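Long-range contact in periplasmic binding protein (Agrobacterium tumefaciens str. B6, PDB 5L9G), which binds the opine mannopine in the periplasm, probably delivering it to an ABC transporter for uptake by the bacterium: residues 138-143 / 244-249. Numbering follows the deposited sequence.
Sequences KSMADF and FNDAQL
D246 takes the first backbone N-H of helix 140-144: M140 N donates to OD2 over 2.8 Å, almost straight at 174°, on the anti lone pair of the carboxylate. Water 1 carries the next amide to the same oxygen, accepting from A141 N and donating to OD2 at 2.7 Å. An aspartate suits a helix start, where first-turn N-H groups point out of the helix end and lack helical acceptors. S139 at the N-cap meets a third, D142 N, with OG, while D142 OD2 accepts from K138 N. Beside D246, N245 swings CG anti to its backbone N (chi1 -169°) and gives ND2 to K138 O at 2.8 Å; K138 O sits 25° out of the N245 amide plane, and the bond is bent. N245 and D246 fill the central positions of a type II turn, F244 to A247, so this corner in strand 240-256 of the solute-binding fold sends two neighbouring side chains to one helix start. Packing is slighter: M140 runs past D246 in the opposite sense, bending at chi2 until CE lies 3.9 Å from D246 O. With a salt bridge from R174 on OD1, and the M140 N-H and a water-relayed A141 N-H at OD2, the buried D246 carboxylate is probably stabilised as the anion.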
loop_
_atom_site.group_PDB
_atom_site.type_symbol
_atom_site.label_atom_id
_atom_site.label_comp_id
_atom_site.label_asym_id
_atom_site.label_seq_id
_atom_site.Cartn_x
_atom_site.Cartn_y
_atom_site.Cartn_z
ATOM N N LYS A 138 -20.816 -2.145 -1.914
ATOM C CA LYS A 138 -20.388 -0.906 -1.256
ATOM C C LYS A 138 -19.816 -1.126 0.157
ATOM O O LYS A 138 -19.699 -0.170 0.922
ATOM C CB LYS A 138 -21.545 0.107 -1.262
ATOM C CG LYS A 138 -21.895 0.602 -2.678
ATOM C CD LYS A 138 -23.169 1.411 -2.716
ATOM C CE LYS A 138 -23.547 1.819 -4.123
ATOM N NZ LYS A 138 -22.743 2.969 -4.614
ATOM N N SER A 139 -19.486 -2.387 0.501
ATOM C CA SER A 139 -18.977 -2.807 1.818
ATOM C C SER A 139 -18.282 -4.148 1.658
ATOM O O SER A 139 -18.474 -4.816 0.635
ATOM C CB SER A 139 -20.137 -2.969 2.814
ATOM O OG SER A 139 -20.866 -4.176 2.601
ATOM N N MET A 140 -17.483 -4.569 2.668
ATOM C CA MET A 140 -16.826 -5.884 2.592
ATOM C C MET A 140 -17.843 -7.023 2.668
ATOM O O MET A 140 -17.640 -8.049 2.018
ATOM C CB MET A 140 -15.785 -6.067 3.692
ATOM C CG MET A 140 -14.501 -5.394 3.400
ATOM S SD MET A 140 -13.798 -5.792 1.770
ATOM C CE MET A 140 -12.584 -4.523 1.719
ATOM N N ALA A 141 -18.935 -6.842 3.436
ATOM C CA ALA A 141 -20.004 -7.850 3.497
ATOM C C ALA A 141 -20.510 -8.080 2.052
ATOM O O ALA A 141 -20.583 -9.226 1.612
ATOM C CB ALA A 141 -21.146 -7.377 4.408
ATOM N N ASP A 142 -20.738 -6.990 1.292
ATOM C CA ASP A 142 -21.191 -7.045 -0.110
ATOM C C ASP A 142 -20.156 -7.732 -0.991
ATOM O O ASP A 142 -20.519 -8.567 -1.816
ATOM C CB ASP A 142 -21.460 -5.636 -0.666
ATOM C CG ASP A 142 -22.706 -4.921 -0.200
ATOM O OD1 ASP A 142 -23.575 -5.582 0.417
ATOM O OD2 ASP A 142 -22.860 -3.713 -0.537
ATOM N N PHE A 143 -18.863 -7.373 -0.825
ATOM C CA PHE A 143 -17.781 -7.954 -1.625
ATOM C C PHE A 143 -17.778 -9.487 -1.472
ATOM O O PHE A 143 -17.594 -10.203 -2.458
ATOM C CB PHE A 143 -16.432 -7.386 -1.176
ATOM C CG PHE A 143 -15.302 -7.744 -2.113
ATOM C CD1 PHE A 143 -14.563 -8.915 -1.931
ATOM C CD2 PHE A 143 -14.979 -6.917 -3.182
ATOM C CE1 PHE A 143 -13.522 -9.253 -2.808
ATOM C CE2 PHE A 143 -13.922 -7.242 -4.045
ATOM C CZ PHE A 143 -13.224 -8.418 -3.872
ATOM N N PHE A 244 -14.689 4.399 -0.654
ATOM C CA PHE A 244 -13.724 4.331 0.448
ATOM C C PHE A 244 -14.371 3.591 1.638
ATOM O O PHE A 244 -13.696 3.385 2.654
ATOM C CB PHE A 244 -13.279 5.739 0.892
ATOM C CG PHE A 244 -12.284 6.378 -0.055
ATOM C CD1 PHE A 244 -10.921 6.124 0.065
ATOM C CD2 PHE A 244 -12.709 7.251 -1.050
ATOM C CE1 PHE A 244 -9.997 6.723 -0.812
ATOM C CE2 PHE A 244 -11.790 7.841 -1.926
ATOM C CZ PHE A 244 -10.442 7.575 -1.804
ATOM N N ASN A 245 -15.686 3.220 1.535
ATOM C CA ASN A 245 -16.352 2.504 2.637
ATOM C C ASN A 245 -15.645 1.172 2.900
ATOM O O ASN A 245 -15.409 0.417 1.951
ATOM C CB ASN A 245 -17.832 2.247 2.332
ATOM C CG ASN A 245 -18.572 1.759 3.552
ATOM O OD1 ASN A 245 -18.624 2.444 4.586
ATOM N ND2 ASN A 245 -19.044 0.519 3.508
ATOM N N ASP A 246 -15.260 0.919 4.164
ATOM C CA ASP A 246 -14.525 -0.297 4.582
ATOM C C ASP A 246 -13.106 -0.381 4.017
ATOM O O ASP A 246 -12.487 -1.453 4.057
ATOM C CB ASP A 246 -15.307 -1.589 4.255
ATOM C CG ASP A 246 -16.411 -1.928 5.218
ATOM O OD1 ASP A 246 -16.435 -1.340 6.337
ATOM O OD2 ASP A 246 -17.233 -2.804 4.879
ATOM N N ALA A 247 -12.574 0.734 3.478
ATOM C CA ALA A 247 -11.208 0.691 2.967
ATOM C C ALA A 247 -10.203 0.771 4.139
ATOM O O ALA A 247 -10.525 1.267 5.224
ATOM C CB ALA A 247 -10.967 1.829 1.980
ATOM N N GLN A 248 -8.994 0.269 3.916
ATOM C CA GLN A 248 -7.933 0.330 4.909
ATOM C C GLN A 248 -7.031 1.506 4.544
ATOM O O GLN A 248 -6.541 1.586 3.412
ATOM C CB GLN A 248 -7.117 -0.969 4.922
ATOM C CG GLN A 248 -5.984 -0.962 5.959
ATOM C CD GLN A 248 -5.196 -2.238 5.892
ATOM O OE1 GLN A 248 -5.435 -3.142 6.660
ATOM N NE2 GLN A 248 -4.367 -2.425 4.908
ATOM N N LEU A 249 -6.812 2.413 5.512
ATOM C CA LEU A 249 -5.943 3.580 5.328
ATOM C C LEU A 249 -4.519 3.126 5.619
ATOM O O LEU A 249 -4.195 2.757 6.755
ATOM C CB LEU A 249 -6.409 4.727 6.268
ATOM C CG LEU A 249 -5.558 6.013 6.324
ATOM C CD1 LEU A 249 -5.417 6.645 4.960
ATOM C CD2 LEU A 249 -6.176 7.018 7.292
HETATM O O HOH W 1 -18.770 -4.850 5.679
#